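Local coordinates for protein beta-N-acetylhexosaminidase (Bacteroides fragilis, PDB 4PYS) that probably removes terminal beta-linked N-acetylhexosamine residues from glycans and glycoconjugates, as a glycoside hydrolase of family 20, at residues Val220-Asp225 / Asp275-Met280; Phe259-Asp264 / Leu321-Arg326; Ile286-Asp291 / Asp329-Lys334; Gly349-Asp354 / His377-Ile382. One frame throughout, in Å; residues are numbered along the deposited sequence.

Contact 1 (Val220-Asp225 / Asp275-Met280); sequences VVPEID and DEVCRM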
loop_
_atom_site.group_PDB
_atom_site.type_symbol
_atom_site.label_atom_id
_atom_site.label_comp_id
_atom_site.label_asym_id
_atom_site.label_seq_id
_atom_site.Cartn_x
_atom_site.Cartn_y
_atom_site.Cartn_z
ATOM N N VAL A 220 0.925 -6.426 -4.858
ATOM C CA VAL A 220 0.678 -5.132 -5.504
ATOM C C VAL A 220 -0.783 -5.045 -5.939
ATOM O O VAL A 220 -1.231 -5.817 -6.773
ATOM C CB VAL A 220 1.586 -4.929 -6.717
ATOM C CG1 VAL A 220 1.284 -3.587 -7.387
ATOM C CG2 VAL A 220 3.060 -4.980 -6.280
ATOM N N VAL A 221 -1.516 -4.108 -5.346
ATOM C CA VAL A 221 -2.939 -3.930 -5.614
ATOM C C VAL A 221 -3.084 -2.771 -6.598
ATOM O O VAL A 221 -2.854 -1.627 -6.240
ATOM C CB VAL A 221 -3.674 -3.581 -4.326
ATOM C CG1 VAL A 221 -5.177 -3.396 -4.586
ATOM C CG2 VAL A 221 -3.469 -4.683 -3.289
ATOM N N PRO A 222 -3.456 -3.066 -7.851
ATOM C CA PRO A 222 -3.608 -1.956 -8.797
ATOM C C PRO A 222 -4.927 -1.225 -8.584
ATOM O O PRO A 222 -5.926 -1.860 -8.208
ATOM C CB PRO A 222 -3.643 -2.670 -10.151
ATOM C CG PRO A 222 -4.291 -3.998 -9.848
ATOM C CD PRO A 222 -3.822 -4.367 -8.442
ATOM N N GLU A 223 -4.940 0.081 -8.828
ATOM C CA GLU A 223 -6.206 0.818 -8.855
ATOM C C GLU A 223 -6.460 1.368 -10.260
ATOM O O GLU A 223 -5.669 2.153 -10.784
ATOM C CB GLU A 223 -6.222 1.966 -7.853
ATOM C CG GLU A 223 -7.563 2.721 -7.819
ATOM C CD GLU A 223 -7.584 3.866 -6.828
ATOM O OE1 GLU A 223 -6.691 3.936 -5.951
ATOM O OE2 GLU A 223 -8.501 4.712 -6.905
ATOM N N ILE A 224 -7.565 0.936 -10.851
ATOM C CA ILE A 224 -8.008 1.452 -12.138
ATOM C C ILE A 224 -9.277 2.235 -11.848
ATOM O O ILE A 224 -10.322 1.646 -11.567
ATOM C CB ILE A 224 -8.340 0.320 -13.112
ATOM C CG1 ILE A 224 -7.238 -0.746 -13.095
ATOM C CG2 ILE A 224 -8.551 0.879 -14.528
ATOM C CD1 ILE A 224 -5.880 -0.228 -13.564
ATOM N N ASP A 225 -9.187 3.559 -11.912
ATOM C CA ASP A 225 -10.307 4.413 -11.538
ATOM C C ASP A 225 -11.408 4.469 -12.578
ATOM O O ASP A 225 -11.163 4.717 -13.757
ATOM C CB ASP A 225 -9.824 5.823 -11.215
ATOM C CG ASP A 225 -9.534 5.986 -9.765
ATOM O OD1 ASP A 225 -9.662 4.960 -9.075
ATOM O OD2 ASP A 225 -9.190 7.096 -9.313
ATOM N N ASP A 275 -9.530 -7.372 -17.797
ATOM C CA ASP A 275 -8.992 -8.653 -18.248
ATOM C C ASP A 275 -7.462 -8.601 -18.215
ATOM O O ASP A 275 -6.817 -9.495 -17.669
ATOM C CB ASP A 275 -9.484 -9.006 -19.658
ATOM C CG ASP A 275 -10.892 -9.592 -19.665
ATOM O OD1 ASP A 275 -11.455 -9.812 -18.575
ATOM O OD2 ASP A 275 -11.436 -9.843 -20.764
ATOM N N GLU A 276 -6.885 -7.536 -18.771
ATOM C CA GLU A 276 -5.432 -7.411 -18.807
ATOM C C GLU A 276 -4.852 -7.120 -17.433
ATOM O O GLU A 276 -3.821 -7.687 -17.055
ATOM C CB GLU A 276 -4.989 -6.366 -19.835
ATOM C CG GLU A 276 -5.095 -6.906 -21.263
ATOM C CD GLU A 276 -4.390 -6.048 -22.298
ATOM O OE1 GLU A 276 -3.302 -5.510 -22.007
ATOM O OE2 GLU A 276 -4.929 -5.925 -23.414
ATOM N N VAL A 277 -5.521 -6.248 -16.686
ATOM C CA VAL A 277 -5.109 -5.961 -15.315
ATOM C C VAL A 277 -5.049 -7.238 -14.474
ATOM O O VAL A 277 -4.114 -7.439 -13.699
ATOM C CB VAL A 277 -6.020 -4.912 -14.662
ATOM C CG1 VAL A 277 -5.694 -4.758 -13.179
ATOM C CG2 VAL A 277 -5.841 -3.573 -15.351
ATOM N N CYS A 278 -6.028 -8.118 -14.636
ATOM C CA CYS A 278 -6.018 -9.360 -13.869
ATOM C C CYS A 278 -4.924 -10.338 -14.316
ATOM O O CYS A 278 -4.408 -11.107 -13.501
ATOM C CB CYS A 278 -7.405 -10.009 -13.864
ATOM S SG CYS A 278 -8.571 -9.052 -12.856
ATOM N N ARG A 279 -4.556 -10.297 -15.595
ATOM C CA ARG A 279 -3.463 -11.132 -16.085
ATOM C C ARG A 279 -2.129 -10.679 -15.507
ATOM O O ARG A 279 -1.267 -11.506 -15.198
ATOM C CB ARG A 279 -3.376 -11.077 -17.607
ATOM C CG ARG A 279 -4.539 -11.704 -18.315
ATOM C CD ARG A 279 -4.301 -11.690 -19.817
ATOM N NE ARG A 279 -5.445 -11.138 -20.533
ATOM C CZ ARG A 279 -5.359 -10.485 -21.687
ATOM N NH1 ARG A 279 -6.460 -10.021 -22.271
ATOM N NH2 ARG A 279 -4.175 -10.297 -22.258
HETATM N N MSE A 280 -1.969 -9.363 -15.368
HETATM C CA MSE A 280 -0.709 -8.768 -14.939
HETATM C C MSE A 280 -0.550 -8.782 -13.430
HETATM O O MSE A 280 0.556 -8.990 -12.926
HETATM C CB MSE A 280 -0.601 -7.314 -15.415
HETATM C CG MSE A 280 -0.407 -7.144 -16.899
HETATM SE SE MSE A 280 0.045 -5.277 -17.181
HETATM C CE MSE A 280 -1.766 -4.526 -17.077
#
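V277 reaches from the helix turn D275-M280 to P222 and I224 of the segment V220-D225, and shows how a single branched residue can seat a helix on a barrel strand. Just ahead of it in the helix, E276 turns to other parts of the chain: three nitrogens grip its carboxylate, Q203 NE2 and K179 N at OE1, and R180 N at OE2. Next comes V277, whose two methyls divide the work. CG1, anti to the backbone N (chi1 173°), lies 3.7 Å from P222 CG, and the two side chains meet at a slant. CG2 of V277 is 3.8 Å from I224 CD1, where the side chains slide past each other in opposite directions. C278 points away, and its carbonyl O takes a hydrogen bond from R336 NH2. The patch is wholly buried and apolar. It lies where helix 264-280 backs onto strand 219-223, which runs between strands 163-170 and 285-287 in the wall of the TIM barrel; helix 203-214 packs beside it against V220.

Contact 2 (Phe259-Asp264 / Leu321-Arg326); sequences FCAGKD and LWFSAR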
loop_
_atom_site.group_PDB
_atom_site.type_symbol
_atom_site.label_atom_id
_atom_site.label_comp_id
_atom_site.label_asym_id
_atom_site.label_seq_id
_atom_site.Cartn_x
_atom_site.Cartn_y
_atom_site.Cartn_z
ATOM N N PHE A 259 -16.298 8.200 -17.705
ATOM C CA PHE A 259 -16.735 7.093 -18.550
ATOM C C PHE A 259 -18.260 7.039 -18.569
ATOM O O PHE A 259 -18.903 7.173 -17.530
ATOM C CB PHE A 259 -16.179 5.759 -18.040
ATOM C CG PHE A 259 -14.679 5.658 -18.091
ATOM C CD1 PHE A 259 -14.000 5.791 -19.299
ATOM C CD2 PHE A 259 -13.951 5.400 -16.935
ATOM C CE1 PHE A 259 -12.617 5.689 -19.349
ATOM C CE2 PHE A 259 -12.569 5.293 -16.970
ATOM C CZ PHE A 259 -11.897 5.439 -18.181
ATOM N N CYS A 260 -18.834 6.855 -19.751
ATOM C CA CYS A 260 -20.283 6.782 -19.880
ATOM C C CYS A 260 -20.803 5.399 -19.479
ATOM O O CYS A 260 -20.578 4.419 -20.185
ATOM C CB CYS A 260 -20.687 7.102 -21.318
ATOM S SG CYS A 260 -22.455 7.027 -21.626
ATOM N N ALA A 261 -21.507 5.317 -18.352
ATOM C CA ALA A 261 -22.077 4.045 -17.909
ATOM C C ALA A 261 -23.214 3.589 -18.826
ATOM O O ALA A 261 -23.608 2.423 -18.810
ATOM C CB ALA A 261 -22.565 4.152 -16.474
ATOM N N GLY A 262 -23.734 4.514 -19.625
ATOM C CA GLY A 262 -24.852 4.223 -20.503
ATOM C C GLY A 262 -24.502 3.405 -21.731
ATOM O O GLY A 262 -25.371 2.756 -22.323
ATOM N N LYS A 263 -23.234 3.432 -22.123
ATOM C CA LYS A 263 -22.803 2.718 -23.320
ATOM C C LYS A 263 -22.266 1.337 -22.977
ATOM O O LYS A 263 -21.327 1.212 -22.194
ATOM C CB LYS A 263 -21.733 3.516 -24.065
ATOM C CG LYS A 263 -22.243 4.794 -24.695
ATOM C CD LYS A 263 -21.088 5.697 -25.091
ATOM C CE LYS A 263 -21.567 6.809 -25.996
ATOM N NZ LYS A 263 -22.718 7.533 -25.391
ATOM N N ASP A 264 -22.865 0.302 -23.565
ATOM C CA ASP A 264 -22.388 -1.064 -23.376
ATOM C C ASP A 264 -20.946 -1.191 -23.865
ATOM O O ASP A 264 -20.159 -1.957 -23.312
ATOM C CB ASP A 264 -23.292 -2.067 -24.108
ATOM C CG ASP A 264 -24.624 -2.287 -23.402
ATOM O OD1 ASP A 264 -24.742 -1.910 -22.219
ATOM O OD2 ASP A 264 -25.548 -2.850 -24.029
ATOM N N LEU A 321 -23.634 3.159 -8.685
ATOM C CA LEU A 321 -23.709 1.901 -7.946
ATOM C C LEU A 321 -23.920 0.713 -8.886
ATOM O O LEU A 321 -23.241 -0.310 -8.768
ATOM C CB LEU A 321 -24.839 1.952 -6.916
ATOM C CG LEU A 321 -24.570 2.804 -5.682
ATOM C CD1 LEU A 321 -25.768 2.840 -4.747
ATOM C CD2 LEU A 321 -23.391 2.224 -4.978
ATOM N N TRP A 322 -24.869 0.853 -9.807
ATOM C CA TRP A 322 -25.129 -0.182 -10.806
ATOM C C TRP A 322 -23.867 -0.479 -11.604
ATOM O O TRP A 322 -23.494 -1.637 -11.788
ATOM C CB TRP A 322 -26.249 0.245 -11.756
ATOM C CG TRP A 322 -26.495 -0.744 -12.869
ATOM C CD1 TRP A 322 -27.278 -1.863 -12.816
ATOM C CD2 TRP A 322 -25.956 -0.694 -14.197
ATOM N NE1 TRP A 322 -27.259 -2.511 -14.032
ATOM C CE2 TRP A 322 -26.453 -1.815 -14.894
ATOM C CE3 TRP A 322 -25.099 0.188 -14.863
ATOM C CZ2 TRP A 322 -26.119 -2.075 -16.224
ATOM C CZ3 TRP A 322 -24.770 -0.073 -16.184
ATOM C CH2 TRP A 322 -25.279 -1.193 -16.848
ATOM N N PHE A 323 -23.214 0.581 -12.067
ATOM C CA PHE A 323 -21.960 0.456 -12.791
ATOM C C PHE A 323 -20.886 -0.237 -11.946
ATOM O O PHE A 323 -20.209 -1.155 -12.411
ATOM C CB PHE A 323 -21.470 1.833 -13.233
ATOM C CG PHE A 323 -20.084 1.818 -13.798
ATOM C CD1 PHE A 323 -19.874 1.503 -15.133
ATOM C CD2 PHE A 323 -18.986 2.103 -12.991
ATOM C CE1 PHE A 323 -18.598 1.473 -15.655
ATOM C CE2 PHE A 323 -17.706 2.076 -13.507
ATOM C CZ PHE A 323 -17.512 1.762 -14.844
ATOM N N SER A 324 -20.724 0.216 -10.707
ATOM C CA SER A 324 -19.753 -0.382 -9.804
ATOM C C SER A 324 -20.091 -1.847 -9.575
ATOM O O SER A 324 -19.209 -2.698 -9.497
ATOM C CB SER A 324 -19.734 0.365 -8.471
ATOM O OG SER A 324 -19.279 1.690 -8.647
ATOM N N ALA A 325 -21.380 -2.138 -9.482
ATOM C CA ALA A 325 -21.838 -3.508 -9.291
ATOM C C ALA A 325 -21.462 -4.403 -10.475
ATOM O O ALA A 325 -21.019 -5.536 -10.283
ATOM C CB ALA A 325 -23.341 -3.532 -9.065
ATOM N N ARG A 326 -21.642 -3.899 -11.694
ATOM C CA ARG A 326 -21.309 -4.672 -12.890
ATOM C C ARG A 326 -19.817 -5.003 -12.950
ATOM O O ARG A 326 -19.434 -6.116 -13.317
ATOM C CB ARG A 326 -21.724 -3.929 -14.163
ATOM C CG ARG A 326 -23.219 -3.666 -14.313
ATOM C CD ARG A 326 -24.057 -4.932 -14.164
ATOM N NE ARG A 326 -24.863 -4.872 -12.947
ATOM C CZ ARG A 326 -24.979 -5.866 -12.072
ATOM N NH1 ARG A 326 -24.355 -7.017 -12.284
ATOM N NH2 ARG A 326 -25.725 -5.715 -10.987
#
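A261, within the type I turn C260-K263 of a four-cysteine zinc site, meets W322 and F323 on helix 316-333 of the TIM barrel, an example of how a metal-bound loop is fitted to its scaffold. The first shell is small: A261 CB is 4.0 Å from F323 CD1 and 4.1 Å from F323 CB, approaching the phenyl ring obliquely. W322 instead offers its edge, with CZ3 3.8 Å from A261 O and that oxygen near the indole plane. Further out, R307 NE gives A261 O a hydrogen bond, and helix 264-280 supports both aromatic rings through L267. The turn is tied to the metal through C260, which binds zinc together with C242, C301 and C304. K263, at the N-cap position of the next helix, makes a salt bridge to D303 and a hydrogen bond to the carbonyl of C242. W322 has its own second shell: Y350 meets the indole edge-to-face, and R326 CG, one helical turn on, sits 3.7 Å above the centre of one ring face.

Contact 3 (Ile286-Asp291 / Asp329-Lys334); sequences IHLGGD and DYLKQK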
loop_
_atom_site.group_PDB
_atom_site.type_symbol
_atom_site.label_atom_id
_atom_site.label_comp_id
_atom_site.label_asym_id
_atom_site.label_seq_id
_atom_site.Cartn_x
_atom_site.Cartn_y
_atom_site.Cartn_z
ATOM N N ILE A 286 -8.513 -6.013 -6.352
ATOM C CA ILE A 286 -8.328 -4.980 -7.379
ATOM C C ILE A 286 -9.139 -3.769 -6.955
ATOM O O ILE A 286 -10.316 -3.910 -6.607
ATOM C CB ILE A 286 -8.857 -5.459 -8.746
ATOM C CG1 ILE A 286 -8.228 -6.801 -9.139
ATOM C CG2 ILE A 286 -8.616 -4.393 -9.822
ATOM C CD1 ILE A 286 -6.744 -6.717 -9.509
ATOM N N HIS A 287 -8.530 -2.588 -6.989
ATOM C CA HIS A 287 -9.200 -1.376 -6.529
ATOM C C HIS A 287 -9.829 -0.699 -7.747
ATOM O O HIS A 287 -9.148 -0.478 -8.745
ATOM C CB HIS A 287 -8.179 -0.436 -5.890
ATOM C CG HIS A 287 -8.766 0.564 -4.938
ATOM N ND1 HIS A 287 -9.754 1.457 -5.300
ATOM C CD2 HIS A 287 -8.475 0.833 -3.641
ATOM C CE1 HIS A 287 -10.065 2.213 -4.262
ATOM N NE2 HIS A 287 -9.298 1.858 -3.244
ATOM N N LEU A 288 -11.116 -0.383 -7.674
ATOM C CA LEU A 288 -11.803 0.232 -8.812
ATOM C C LEU A 288 -12.164 1.693 -8.548
ATOM O O LEU A 288 -12.956 2.283 -9.284
ATOM C CB LEU A 288 -13.058 -0.562 -9.182
ATOM C CG LEU A 288 -12.812 -1.995 -9.652
ATOM C CD1 LEU A 288 -14.129 -2.693 -9.986
ATOM C CD2 LEU A 288 -11.856 -2.020 -10.853
ATOM N N GLY A 289 -11.573 2.285 -7.516
ATOM C CA GLY A 289 -11.891 3.661 -7.164
ATOM C C GLY A 289 -13.347 3.846 -6.784
ATOM O O GLY A 289 -13.797 3.365 -5.752
ATOM N N GLY A 290 -14.099 4.549 -7.619
ATOM C CA GLY A 290 -15.523 4.684 -7.387
ATOM C C GLY A 290 -15.926 5.924 -6.615
ATOM O O GLY A 290 -17.113 6.152 -6.382
ATOM N N ASP A 291 -14.948 6.731 -6.219
ATOM C CA ASP A 291 -15.230 8.001 -5.555
ATOM C C ASP A 291 -16.105 8.903 -6.428
ATOM O O ASP A 291 -16.289 8.652 -7.622
ATOM C CB ASP A 291 -13.923 8.718 -5.232
ATOM C CG ASP A 291 -13.108 9.002 -6.472
ATOM O OD1 ASP A 291 -12.515 8.045 -7.024
ATOM O OD2 ASP A 291 -13.072 10.174 -6.904
ATOM N N ASP A 329 -18.960 -7.464 -10.187
ATOM C CA ASP A 329 -19.434 -8.792 -10.564
ATOM C C ASP A 329 -18.485 -9.434 -11.565
ATOM O O ASP A 329 -18.247 -10.643 -11.519
ATOM C CB ASP A 329 -20.854 -8.746 -11.127
ATOM C CG ASP A 329 -21.885 -9.230 -10.128
ATOM O OD1 ASP A 329 -21.885 -10.440 -9.810
ATOM O OD2 ASP A 329 -22.693 -8.400 -9.662
ATOM N N TYR A 330 -17.939 -8.621 -12.462
ATOM C CA TYR A 330 -16.966 -9.113 -13.424
ATOM C C TYR A 330 -15.722 -9.631 -12.706
ATOM O O TYR A 330 -15.211 -10.713 -13.022
ATOM C CB TYR A 330 -16.567 -8.015 -14.405
ATOM C CG TYR A 330 -15.794 -8.561 -15.566
ATOM C CD1 TYR A 330 -16.412 -9.397 -16.484
ATOM C CD2 TYR A 330 -14.442 -8.273 -15.736
ATOM C CE1 TYR A 330 -15.724 -9.922 -17.546
ATOM C CE2 TYR A 330 -13.737 -8.799 -16.813
ATOM C CZ TYR A 330 -14.392 -9.625 -17.709
ATOM O OH TYR A 330 -13.729 -10.164 -18.792
ATOM N N LEU A 331 -15.236 -8.848 -11.748
ATOM C CA LEU A 331 -14.085 -9.254 -10.955
ATOM C C LEU A 331 -14.417 -10.526 -10.178
ATOM O O LEU A 331 -13.574 -11.414 -10.041
ATOM C CB LEU A 331 -13.652 -8.134 -10.013
ATOM C CG LEU A 331 -12.890 -6.996 -10.688
ATOM C CD1 LEU A 331 -12.544 -5.930 -9.673
ATOM C CD2 LEU A 331 -11.633 -7.540 -11.353
ATOM N N LYS A 332 -15.655 -10.620 -9.701
ATOM C CA LYS A 332 -16.094 -11.795 -8.952
ATOM C C LYS A 332 -15.971 -13.075 -9.777
ATOM O O LYS A 332 -15.504 -14.098 -9.273
ATOM C CB LYS A 332 -17.530 -11.623 -8.449
ATOM C CG LYS A 332 -17.996 -12.758 -7.548
ATOM C CD LYS A 332 -19.320 -12.439 -6.890
ATOM C CE LYS A 332 -19.879 -13.661 -6.180
ATOM N NZ LYS A 332 -21.162 -13.351 -5.496
ATOM N N GLN A 333 -16.367 -13.019 -11.045
ATOM C CA GLN A 333 -16.281 -14.204 -11.904
ATOM C C GLN A 333 -14.827 -14.514 -12.268
ATOM O O GLN A 333 -14.518 -15.591 -12.765
ATOM C CB GLN A 333 -17.181 -14.077 -13.146
ATOM C CG GLN A 333 -16.639 -13.225 -14.292
ATOM C CD GLN A 333 -17.682 -12.992 -15.387
ATOM O OE1 GLN A 333 -18.834 -12.660 -15.101
ATOM N NE2 GLN A 333 -17.281 -13.167 -16.643
ATOM N N LYS A 334 -13.934 -13.566 -11.993
ATOM C CA LYS A 334 -12.498 -13.778 -12.156
ATOM C C LYS A 334 -11.830 -14.205 -10.853
ATOM O O LYS A 334 -10.616 -14.404 -10.805
ATOM C CB LYS A 334 -11.825 -12.504 -12.650
ATOM C CG LYS A 334 -12.242 -12.092 -14.041
ATOM C CD LYS A 334 -11.324 -11.008 -14.543
ATOM C CE LYS A 334 -11.091 -11.170 -16.022
ATOM N NZ LYS A 334 -10.399 -12.442 -16.386
#
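L331 of helix 316-333 packs on I286 of barrel strand 285-287 and on L288, two residues further along the chain, in a TIM barrel whose strand here runs into the sequence HLGGD, consistent with the His-X-Gly-Gly-Asp-Glu signature of family 20. The apolar interactions come first. L331 CD1 carries most of them, 3.6 Å from L288 CD1 and 3.8 Å from I286 CB. The two leucines approach tip to tip, whereas I286 and L331 cross at about a right angle, with I286 CG1 4.1 Å from L331 CD2. Around this patch, L274 and C278 of helix 264-280 and A338 of the following strand also pack against these side chains. Among charged groups, K332 NZ of the same helical segment forms a salt bridge with D354. Polar bonds serve the other side of the strand, where H287 points away from the helix into the barrel. H287 is fixed from both ring nitrogens: NE2 bonds to Q359 OE1, and ND1 accepts the N-H of G289 at 3.0 Å, with the donor 1° out of the imidazole plane.

Contact 4 (Gly349-Asp354 / His377-Ile382); sequences GYSLPD and HNYPVI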
loop_
_atom_site.group_PDB
_atom_site.type_symbol
_atom_site.label_atom_id
_atom_site.label_comp_id
_atom_site.label_asym_id
_atom_site.label_seq_id
_atom_site.Cartn_x
_atom_site.Cartn_y
_atom_site.Cartn_z
ATOM N N GLY A 349 -28.739 2.207 -1.981
ATOM C CA GLY A 349 -29.250 2.088 -3.333
ATOM C C GLY A 349 -28.980 0.711 -3.889
ATOM O O GLY A 349 -29.040 -0.277 -3.152
ATOM N N TYR A 350 -28.684 0.650 -5.186
ATOM C CA TYR A 350 -28.374 -0.607 -5.858
ATOM C C TYR A 350 -27.315 -1.358 -5.067
ATOM O O TYR A 350 -26.265 -0.805 -4.741
ATOM C CB TYR A 350 -27.892 -0.350 -7.287
ATOM C CG TYR A 350 -27.908 -1.589 -8.147
ATOM C CD1 TYR A 350 -26.820 -2.451 -8.175
ATOM C CD2 TYR A 350 -29.018 -1.904 -8.920
ATOM C CE1 TYR A 350 -26.836 -3.588 -8.953
ATOM C CE2 TYR A 350 -29.042 -3.038 -9.705
ATOM C CZ TYR A 350 -27.947 -3.876 -9.716
ATOM O OH TYR A 350 -27.964 -5.011 -10.494
ATOM N N SER A 351 -27.600 -2.611 -4.732
ATOM C CA SER A 351 -26.724 -3.336 -3.825
ATOM C C SER A 351 -25.502 -3.933 -4.511
ATOM O O SER A 351 -25.593 -4.538 -5.581
ATOM C CB SER A 351 -27.487 -4.411 -3.053
ATOM O OG SER A 351 -26.725 -4.832 -1.934
ATOM N N LEU A 352 -24.357 -3.747 -3.868
ATOM C CA LEU A 352 -23.084 -4.222 -4.378
ATOM C C LEU A 352 -22.879 -5.686 -4.013
ATOM O O LEU A 352 -23.298 -6.121 -2.940
ATOM C CB LEU A 352 -21.962 -3.356 -3.810
ATOM C CG LEU A 352 -22.081 -1.897 -4.247
ATOM C CD1 LEU A 352 -21.177 -0.988 -3.435
ATOM C CD2 LEU A 352 -21.750 -1.782 -5.721
ATOM N N PRO A 353 -22.236 -6.452 -4.911
ATOM C CA PRO A 353 -22.022 -7.896 -4.720
ATOM C C PRO A 353 -21.100 -8.225 -3.543
ATOM O O PRO A 353 -20.447 -7.331 -2.999
ATOM C CB PRO A 353 -21.394 -8.338 -6.047
ATOM C CG PRO A 353 -20.816 -7.091 -6.641
ATOM C CD PRO A 353 -21.706 -5.974 -6.201
ATOM N N ASP A 354 -21.042 -9.500 -3.163
ATOM C CA ASP A 354 -20.362 -9.906 -1.923
ATOM C C ASP A 354 -18.837 -9.969 -1.985
ATOM O O ASP A 354 -18.195 -10.359 -1.010
ATOM C CB ASP A 354 -20.935 -11.234 -1.381
ATOM C CG ASP A 354 -20.712 -12.407 -2.324
ATOM O OD1 ASP A 354 -19.991 -12.255 -3.334
ATOM O OD2 ASP A 354 -21.258 -13.497 -2.049
ATOM N N HIS A 377 -24.158 -3.115 5.592
ATOM C CA HIS A 377 -24.292 -3.888 4.361
ATOM C C HIS A 377 -23.364 -5.098 4.336
ATOM O O HIS A 377 -23.273 -5.792 3.321
ATOM C CB HIS A 377 -24.001 -2.995 3.149
ATOM C CG HIS A 377 -25.097 -2.025 2.830
ATOM N ND1 HIS A 377 -26.273 -2.404 2.219
ATOM C CD2 HIS A 377 -25.191 -0.687 3.027
ATOM C CE1 HIS A 377 -27.049 -1.346 2.062
ATOM N NE2 HIS A 377 -26.415 -0.291 2.543
ATOM N N ASN A 378 -22.663 -5.325 5.444
ATOM C CA ASN A 378 -21.740 -6.457 5.572
ATOM C C ASN A 378 -20.535 -6.408 4.614
ATOM O O ASN A 378 -20.059 -7.452 4.168
ATOM C CB ASN A 378 -22.506 -7.776 5.389
ATOM C CG ASN A 378 -21.861 -8.941 6.115
ATOM O OD1 ASN A 378 -21.568 -8.861 7.309
ATOM N ND2 ASN A 378 -21.652 -10.039 5.396
ATOM N N TYR A 379 -20.057 -5.203 4.293
ATOM C CA TYR A 379 -18.864 -5.046 3.459
ATOM C C TYR A 379 -17.636 -4.953 4.354
ATOM O O TYR A 379 -17.626 -4.173 5.306
ATOM C CB TYR A 379 -18.918 -3.751 2.633
ATOM C CG TYR A 379 -20.112 -3.576 1.707
ATOM C CD1 TYR A 379 -20.677 -4.654 1.041
ATOM C CD2 TYR A 379 -20.649 -2.310 1.482
ATOM C CE1 TYR A 379 -21.764 -4.478 0.187
ATOM C CE2 TYR A 379 -21.730 -2.124 0.635
ATOM C CZ TYR A 379 -22.287 -3.211 -0.008
ATOM O OH TYR A 379 -23.364 -3.033 -0.854
ATOM N N PRO A 380 -16.580 -5.723 4.040
ATOM C CA PRO A 380 -15.297 -5.538 4.739
ATOM C C PRO A 380 -14.738 -4.140 4.496
ATOM O O PRO A 380 -15.023 -3.545 3.452
ATOM C CB PRO A 380 -14.380 -6.575 4.080
ATOM C CG PRO A 380 -15.298 -7.579 3.462
ATOM C CD PRO A 380 -16.530 -6.822 3.061
ATOM N N VAL A 381 -13.935 -3.643 5.433
ATOM C CA VAL A 381 -13.473 -2.255 5.421
ATOM C C VAL A 381 -11.974 -2.157 5.615
ATOM O O VAL A 381 -11.407 -2.841 6.478
ATOM C CB VAL A 381 -14.111 -1.458 6.586
ATOM C CG1 VAL A 381 -13.502 -0.058 6.704
ATOM C CG2 VAL A 381 -15.587 -1.360 6.414
ATOM N N ILE A 382 -11.337 -1.289 4.828
ATOM C CA ILE A 382 -9.959 -0.874 5.077
ATOM C C ILE A 382 -9.995 0.539 5.651
ATOM O O ILE A 382 -10.647 1.423 5.078
ATOM C CB ILE A 382 -9.147 -0.861 3.766
ATOM C CG1 ILE A 382 -9.017 -2.284 3.219
ATOM C CG2 ILE A 382 -7.752 -0.227 3.992
ATOM C CD1 ILE A 382 -8.764 -2.330 1.709
HETATM O O HOH W 1 -24.962 -0.573 -2.223
#
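S351 and L352, in an extended loop, run past the residues H377-Y379 that follow helix 369-376, with their nearest CA atoms, those of S351 and H377, 8.6 Å apart. N378, at positive phi (64°), completes the Schellman motif that ends this helix. Both segments lead into neighbouring parallel strands of the TIM barrel, 356-360 and 381-383, so that the contact ties together two successive entries to the barrel wall. It illustrates how one long tyrosine can bridge such loops. Y379 CG stands anti to its own carbonyl carbon (chi1 -57°), and the side chain then crosses L352 at about a right angle. L352 CB lies 3.8 Å from Y379 CZ and 3.3 Å from Y379 OH, and the leucine side chain also packs on V344 and I345. S351 OG, at the exposed margin, is 4.0 Å from Y379 OH. On its own side of the contact, the tyrosine ring is backed by H377 CB, 3.5 Å above one face and offset toward the rim, and it also packs on I358 and A374. H377 is in turn held by D348, whose OD1 bonds to NE2. An ordered water bridges the segments: it donates to Y350 O at 2.8 Å and is hydrogen-bonded to Y379 OH at 3.2 Å.

Followed from the N terminus, the chain shows how overlapping closures build a barrel. Contact 1 opens on strand 219-223; before helix 264-280 closes it, contact 2 opens at the zinc-bound turn, so the two cross. Contact 3 opens after contact 1 has closed, on strand 285-287, and crosses contact 2, whose partner on helix 316-333 comes just ahead of its own. Contact 4 follows in series, joining the approaches to strands 356-360 and 381-383. Contacts 1 and 3 are coupled directly by backbone pairing of P222 with H287, while L321 and A325 of contact 2 pack on Y350 of contact 4. Together they tie outer helices, strands and the zinc-bound loop into the barrel wall.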